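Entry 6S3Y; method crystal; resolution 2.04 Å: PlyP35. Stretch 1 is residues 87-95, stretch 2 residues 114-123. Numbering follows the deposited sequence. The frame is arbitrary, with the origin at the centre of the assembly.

Stretch 1 (87-95) FCWDNKKLN
Stretch 2, residues 114-123: SDGFYPLYFA

The contact between residues 87-95 and 114-123 is small, burying about 300 Å² over both sides, and its apolar centre is the ring of Phe 117. The CA-to-CB bond of Phe 117 (chi1 m, -63°; chi2 -82°) points toward the first stretch, and the ring lies against the turn there. Lys 92 CB sits 3.8 Å from the centroid of the Phe 117 ring and 10° off its normal, a CH-pi contact presenting C-H bonds to the pi electrons of one face. Leu 94, chi1 m and chi2 t, approaches the same ring near its plane, its CD1 4.0 Å from Phe 117 CE1. Phe 117 CE1 is also 3.2 Å from Lys 92 O.

A second patch joins the apolar groups of Cys 88, Leu 120 and Phe 122. The CA-to-CB bond of Cys 88 (chi1 p) points toward the second stretch; Cys 88 CB lies 3.8 Å from Leu 120 CD1 and Cys 88 SG 3.8 Å from Phe 122 CE2. Cys 88 SG is 5.0 Å from the Phe 122 ring centroid, 73° off the normal, an oblique approach. Leu 120 (m,t) and Phe 122 (chi1 m, chi2 -76°) both project their CA-to-CB bonds toward the first stretch.

No backbone hydrogen bonds cross the contact, which is made largely by side chains. Residues 87-89 end a strand, with phi/psi near -130/153, and 117-121 are extended. The stretches run in opposite senses: Cys 88 CA lies 8.0 Å from Leu 120 CA, and Lys 92 CA 6.7 Å from Phe 117 CA. Beyond the strand, a type I turn spans Asn 91 to Leu 94, with Lys 92 at -85/8 and Lys 93 at -79/-24. Its closing bond, Leu 94 N to Asn 91 O, is weak at 3.5 Å, but Asn 91 OD1 also accepts from Lys 93 N at 2.8 Å. Leu 94 adopts positive phi (57/48).

At the polar edge the Lys 92 side chain, m,t,t,t, extends past the ring, its CD 3.8 Å from Phe 117 CG, so that its aliphatic part packs while its charged end reaches Asp 115. Lys 92 NZ donates to Asp 115 OD2 at 2.8 Å in a salt bridge. Asp 115 (chi1 p, chi2 -15°) uses OD1 to accept from Phe 117 N at 3.2 Å, spanning Gly 116, whose phi/psi of 74/8 suits glycine. One water accepts from Lys 92 NZ at 3.1 Å and donates to Asp 115 OD1 and Phe 117 O, each 2.7 Å from the water O.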

ATOM      1  N   PHE A  87       3.678   1.672   3.762  1.00 15.25           N
ATOM      2  CA  PHE A  87       3.525   2.295   5.088  1.00 15.90           C
ATOM      3  C   PHE A  87       3.978   1.286   6.134  1.00 15.55           C
ATOM      4  O   PHE A  87       3.860   0.064   5.871  1.00 14.65           O
ATOM      5  CB  PHE A  87       2.077   2.660   5.376  1.00 16.84           C
ATOM      6  CG  PHE A  87       1.562   3.924   4.738  1.00 16.28           C
ATOM      7  CD1 PHE A  87       2.199   5.132   4.939  1.00 16.33           C
ATOM      8  CD2 PHE A  87       0.395   3.902   3.987  1.00 16.98           C
ATOM      9  CE1 PHE A  87       1.691   6.296   4.397  1.00 16.20           C
ATOM     10  CE2 PHE A  87      -0.116   5.077   3.451  1.00 17.13           C
ATOM     11  CZ  PHE A  87       0.534   6.273   3.642  1.00 17.47           C
ATOM     12  N   CYS A  88       4.419   1.777   7.300  1.00 14.51           N
ATOM     13  CA  CYS A  88       4.367   0.983   8.555  1.00 14.83           C
ATOM     14  C   CYS A  88       3.662   1.818   9.618  1.00 15.32           C
ATOM     15  O   CYS A  88       3.668   3.093   9.535  1.00 14.05           O
ATOM     16  CB  CYS A  88       5.746   0.514   8.996  1.00 16.21           C
ATOM     17  SG  CYS A  88       6.931   1.866   9.191  1.00 17.27           S
ATOM     18  N   TRP A  89       3.038   1.136  10.577  1.00 14.15           N
ATOM     19  CA  TRP A  89       2.170   1.788  11.582  1.00 15.03           C
ATOM     20  C   TRP A  89       2.637   1.418  12.992  1.00 15.05           C
ATOM     21  O   TRP A  89       3.084   0.276  13.186  1.00 15.15           O
ATOM     22  CB  TRP A  89       0.728   1.324  11.373  1.00 15.53           C
ATOM     23  CG  TRP A  89       0.052   1.834  10.126  1.00 16.39           C
ATOM     24  CD1 TRP A  89      -0.772   2.903  10.019  1.00 17.23           C
ATOM     25  CD2 TRP A  89       0.056   1.198   8.830  1.00 15.50           C
ATOM     26  NE1 TRP A  89      -1.271   2.994   8.755  1.00 17.53           N
ATOM     27  CE2 TRP A  89      -0.782   1.964   8.001  1.00 16.61           C
ATOM     28  CE3 TRP A  89       0.678   0.060   8.292  1.00 15.24           C
ATOM     29  CZ2 TRP A  89      -1.013   1.645   6.662  1.00 16.84           C
ATOM     30  CZ3 TRP A  89       0.447  -0.262   6.971  1.00 17.74           C
ATOM     31  CH2 TRP A  89      -0.387   0.514   6.172  1.00 15.48           C
ATOM     32  N   ASP A  90       2.412   2.308  13.951  1.00 15.50           N
ATOM     33  CA  ASP A  90       2.829   2.029  15.351  1.00 19.12           C
ATOM     34  C   ASP A  90       1.784   1.168  16.037  1.00 20.84           C
ATOM     35  O   ASP A  90       1.973   0.872  17.196  1.00 19.52           O
ATOM     36  CB  ASP A  90       3.114   3.299  16.116  1.00 20.24           C
ATOM     37  CG  ASP A  90       1.923   4.118  16.529  1.00 22.77           C
ATOM     38  OD1 ASP A  90       0.833   3.946  15.947  1.00 25.38           O
ATOM     39  OD2 ASP A  90       2.136   4.963  17.398  1.00 23.05           O
ATOM     40  N   ASN A  91       0.749   0.718  15.333  1.00 21.38           N
ATOM     41  CA  ASN A  91      -0.150  -0.323  15.902  1.00 25.49           C
ATOM     42  C   ASN A  91      -0.785  -1.157  14.793  1.00 21.79           C
ATOM     43  O   ASN A  91      -0.749  -0.740  13.630  1.00 23.60           O
ATOM     44  CB  ASN A  91      -1.154   0.316  16.863  1.00 33.49           C
ATOM     45  CG  ASN A  91      -2.311   0.958  16.153  1.00 37.30           C
ATOM     46  OD1 ASN A  91      -3.073   0.276  15.492  1.00 49.58           O
ATOM     47  ND2 ASN A  91      -2.440   2.254  16.298  1.00 49.03           N
ATOM     48  N   LYS A  92      -1.386  -2.289  15.151  1.00 21.82           N
ATOM     49  CA  LYS A  92      -1.778  -3.355  14.200  1.00 22.05           C
ATOM     50  C   LYS A  92      -3.158  -3.081  13.572  1.00 21.88           C
ATOM     51  O   LYS A  92      -3.636  -3.960  12.862  1.00 23.96           O
ATOM     52  CB  LYS A  92      -1.681  -4.683  14.935  1.00 22.00           C
ATOM     53  CG  LYS A  92      -0.301  -4.973  15.478  1.00 23.28           C
ATOM     54  CD  LYS A  92      -0.155  -6.333  16.072  1.00 25.17           C
ATOM     55  CE  LYS A  92       1.221  -6.568  16.652  1.00 24.52           C
ATOM     56  NZ  LYS A  92       1.335  -7.948  17.167  1.00 25.87           N
ATOM     57  N   LYS A  93      -3.749  -1.913  13.800  1.00 21.22           N
ATOM     58  CA  LYS A  93      -5.005  -1.505  13.125  1.00 25.65           C
ATOM     59  C   LYS A  93      -4.686  -1.013  11.703  1.00 26.10           C
ATOM     60  O   LYS A  93      -5.604  -1.058  10.838  1.00 23.02           O
ATOM     61  CB  LYS A  93      -5.694  -0.412  13.932  1.00 29.21           C
ATOM     62  CG  LYS A  93      -6.198  -0.839  15.307  1.00 35.05           C
ATOM     63  CD  LYS A  93      -7.103   0.281  15.892  1.00 42.83           C
ATOM     64  CE  LYS A  93      -6.799   0.744  17.315  1.00 51.50           C
ATOM     65  NZ  LYS A  93      -6.510  -0.400  18.215  1.00 56.68           N
ATOM     66  N   LEU A  94      -3.437  -0.564  11.471  1.00 24.50           N
ATOM     67  CA  LEU A  94      -2.964  -0.091  10.140  1.00 25.33           C
ATOM     68  C   LEU A  94      -3.880   1.051   9.694  1.00 25.88           C
ATOM     69  O   LEU A  94      -4.317   1.043   8.552  1.00 25.12           O
ATOM     70  CB  LEU A  94      -2.961  -1.226   9.108  1.00 23.74           C
ATOM     71  CG  LEU A  94      -2.324  -2.553   9.539  1.00 22.25           C
ATOM     72  CD1 LEU A  94      -2.108  -3.471   8.349  1.00 21.62           C
ATOM     73  CD2 LEU A  94      -0.970  -2.355  10.231  1.00 22.34           C
ATOM     74  N   ASN A  95      -4.132   2.018  10.583  1.00 24.19           N
ATOM     75  CA  ASN A  95      -5.109   3.084  10.291  1.00 27.56           C
ATOM     76  C   ASN A  95      -4.800   4.289  11.170  1.00 26.83           C
ATOM     77  O   ASN A  95      -5.170   4.254  12.336  1.00 23.83           O
ATOM     78  CB  ASN A  95      -6.527   2.519  10.451  1.00 29.71           C
ATOM     79  CG  ASN A  95      -7.622   3.533  10.236  1.00 32.66           C
ATOM     80  OD1 ASN A  95      -7.422   4.543   9.585  1.00 31.58           O
ATOM     81  ND2 ASN A  95      -8.781   3.264  10.805  1.00 35.66           N
ATOM     82  N   SER A 114       4.013 -14.632  13.186  1.00 38.47           N
ATOM     83  CA  SER A 114       2.902 -15.611  13.074  1.00 48.07           C
ATOM     84  C   SER A 114       1.586 -14.863  12.813  1.00 42.73           C
ATOM     85  O   SER A 114       0.736 -15.448  12.106  1.00 41.01           O
ATOM     86  CB  SER A 114       2.803 -16.459  14.321  1.00 48.82           C
ATOM     87  OG  SER A 114       2.287 -15.687  15.404  1.00 58.76           O
ATOM     88  N   ASP A 115       1.435 -13.628  13.355  1.00 35.43           N
ATOM     89  CA  ASP A 115       0.182 -12.834  13.206  1.00 33.63           C
ATOM     90  C   ASP A 115       0.246 -11.956  11.944  1.00 31.52           C
ATOM     91  O   ASP A 115      -0.700 -11.219  11.689  1.00 35.37           O
ATOM     92  CB  ASP A 115      -0.151 -12.072  14.497  1.00 28.66           C
ATOM     93  CG  ASP A 115       0.757 -10.881  14.816  1.00 26.79           C
ATOM     94  OD1 ASP A 115       1.837 -10.768  14.207  1.00 25.10           O
ATOM     95  OD2 ASP A 115       0.351 -10.054  15.656  1.00 27.12           O
ATOM     96  N   GLY A 116       1.320 -12.022  11.164  1.00 31.73           N
ATOM     97  CA  GLY A 116       1.447 -11.283   9.890  1.00 29.42           C
ATOM     98  C   GLY A 116       1.695  -9.798  10.070  1.00 26.90           C
ATOM     99  O   GLY A 116       1.680  -9.060   9.042  1.00 24.54           O
ATOM    100  N   PHE A 117       1.926  -9.318  11.301  1.00 26.08           N
ATOM    101  CA  PHE A 117       2.338  -7.908  11.536  1.00 23.48           C
ATOM    102  C   PHE A 117       3.843  -7.900  11.758  1.00 22.01           C
ATOM    103  O   PHE A 117       4.296  -8.158  12.895  1.00 23.11           O
ATOM    104  CB  PHE A 117       1.525  -7.303  12.672  1.00 21.98           C
ATOM    105  CG  PHE A 117       0.056  -7.224  12.360  1.00 22.96           C
ATOM    106  CD1 PHE A 117      -0.454  -6.183  11.606  1.00 23.23           C
ATOM    107  CD2 PHE A 117      -0.806  -8.217  12.799  1.00 25.05           C
ATOM    108  CE1 PHE A 117      -1.800  -6.120  11.319  1.00 25.20           C
ATOM    109  CE2 PHE A 117      -2.164  -8.159  12.508  1.00 26.06           C
ATOM    110  CZ  PHE A 117      -2.653  -7.114  11.769  1.00 24.09           C
ATOM    111  N   TYR A 118       4.595  -7.612  10.699  1.00 20.04           N
ATOM    112  CA  TYR A 118       6.067  -7.738  10.685  1.00 19.51           C
ATOM    113  C   TYR A 118       6.653  -6.530  11.403  1.00 17.85           C
ATOM    114  O   TYR A 118       6.362  -5.384  11.049  1.00 16.90           O
ATOM    115  CB  TYR A 118       6.556  -7.962   9.252  1.00 18.99           C
ATOM    116  CG  TYR A 118       6.232  -9.337   8.747  1.00 19.81           C
ATOM    117  CD1 TYR A 118       4.990  -9.611   8.195  1.00 17.96           C
ATOM    118  CD2 TYR A 118       7.134 -10.376   8.863  1.00 19.73           C
ATOM    119  CE1 TYR A 118       4.661 -10.886   7.762  1.00 19.92           C
ATOM    120  CE2 TYR A 118       6.820 -11.656   8.420  1.00 21.13           C
ATOM    121  CZ  TYR A 118       5.582 -11.910   7.880  1.00 19.19           C
ATOM    122  OH  TYR A 118       5.296 -13.158   7.429  1.00 24.17           O
ATOM    123  N   PRO A 119       7.454  -6.761  12.477  1.00 15.90           N
ATOM    124  CA  PRO A 119       7.979  -5.662  13.274  1.00 16.52           C
ATOM    125  C   PRO A 119       9.194  -5.000  12.628  1.00 15.52           C
ATOM    126  O   PRO A 119      10.079  -5.686  12.125  1.00 15.23           O
ATOM    127  CB  PRO A 119       8.358  -6.349  14.593  1.00 16.30           C
ATOM    128  CG  PRO A 119       8.750  -7.766  14.143  1.00 16.65           C
ATOM    129  CD  PRO A 119       7.781  -8.084  13.034  1.00 16.76           C
ATOM    130  N   LEU A 120       9.200  -3.674  12.661  1.00 16.39           N
ATOM    131  CA  LEU A 120      10.326  -2.833  12.189  1.00 16.94           C
ATOM    132  C   LEU A 120      10.766  -1.996  13.396  1.00 18.11           C
ATOM    133  O   LEU A 120       9.958  -1.126  13.853  1.00 18.10           O
ATOM    134  CB  LEU A 120       9.893  -1.924  11.043  1.00 17.12           C
ATOM    135  CG  LEU A 120       9.437  -2.646   9.778  1.00 19.45           C
ATOM    136  CD1 LEU A 120       8.902  -1.662   8.729  1.00 20.20           C
ATOM    137  CD2 LEU A 120      10.567  -3.453   9.196  1.00 18.54           C
ATOM    138  N   TYR A 121      11.990  -2.248  13.868  1.00 18.42           N
ATOM    139  CA  TYR A 121      12.618  -1.443  14.927  1.00 24.02           C
ATOM    140  C   TYR A 121      13.455  -0.346  14.256  1.00 25.03           C
ATOM    141  O   TYR A 121      14.479  -0.670  13.613  1.00 29.30           O
ATOM    142  CB  TYR A 121      13.488  -2.294  15.854  1.00 27.60           C
ATOM    143  CG  TYR A 121      14.074  -1.429  16.956  1.00 37.34           C
ATOM    144  CD1 TYR A 121      13.302  -1.087  18.066  1.00 41.35           C
ATOM    145  CD2 TYR A 121      15.357  -0.892  16.886  1.00 39.58           C
ATOM    146  CE1 TYR A 121      13.823  -0.332  19.112  1.00 43.33           C
ATOM    147  CE2 TYR A 121      15.869  -0.080  17.884  1.00 39.40           C
ATOM    148  CZ  TYR A 121      15.114   0.182  19.020  1.00 42.23           C
ATOM    149  OH  TYR A 121      15.635   0.949  20.037  1.00 39.34           O
ATOM    150  N   PHE A 122      13.066   0.907  14.442  1.00 24.45           N
ATOM    151  CA  PHE A 122      13.803   2.100  13.933  1.00 32.85           C
ATOM    152  C   PHE A 122      14.714   2.646  15.053  1.00 30.94           C
ATOM    153  O   PHE A 122      14.181   3.061  16.069  1.00 29.70           O
ATOM    154  CB  PHE A 122      12.791   3.133  13.443  1.00 34.29           C
ATOM    155  CG  PHE A 122      12.138   2.772  12.135  1.00 35.73           C
ATOM    156  CD1 PHE A 122      12.826   2.917  10.941  1.00 41.27           C
ATOM    157  CD2 PHE A 122      10.875   2.215  12.101  1.00 32.42           C
ATOM    158  CE1 PHE A 122      12.240   2.553   9.737  1.00 43.41           C
ATOM    159  CE2 PHE A 122      10.274   1.871  10.891  1.00 35.08           C
ATOM    160  CZ  PHE A 122      10.968   2.022   9.721  1.00 38.70           C
ATOM    161  N   ALA A 123      16.033   2.581  14.893  1.00 34.67           N
ATOM    162  CA  ALA A 123      17.054   3.129  15.820  1.00 43.37           C
ATOM    163  C   ALA A 123      16.655   4.535  16.321  1.00 47.31           C
ATOM    164  O   ALA A 123      16.521   4.699  17.555  1.00 47.76           O
ATOM    165  CB  ALA A 123      18.402   3.155  15.139  1.00 47.64           C
TER
HETATM  166  O   HOH W   1       3.585  -9.037  15.351  1.00 24.49           O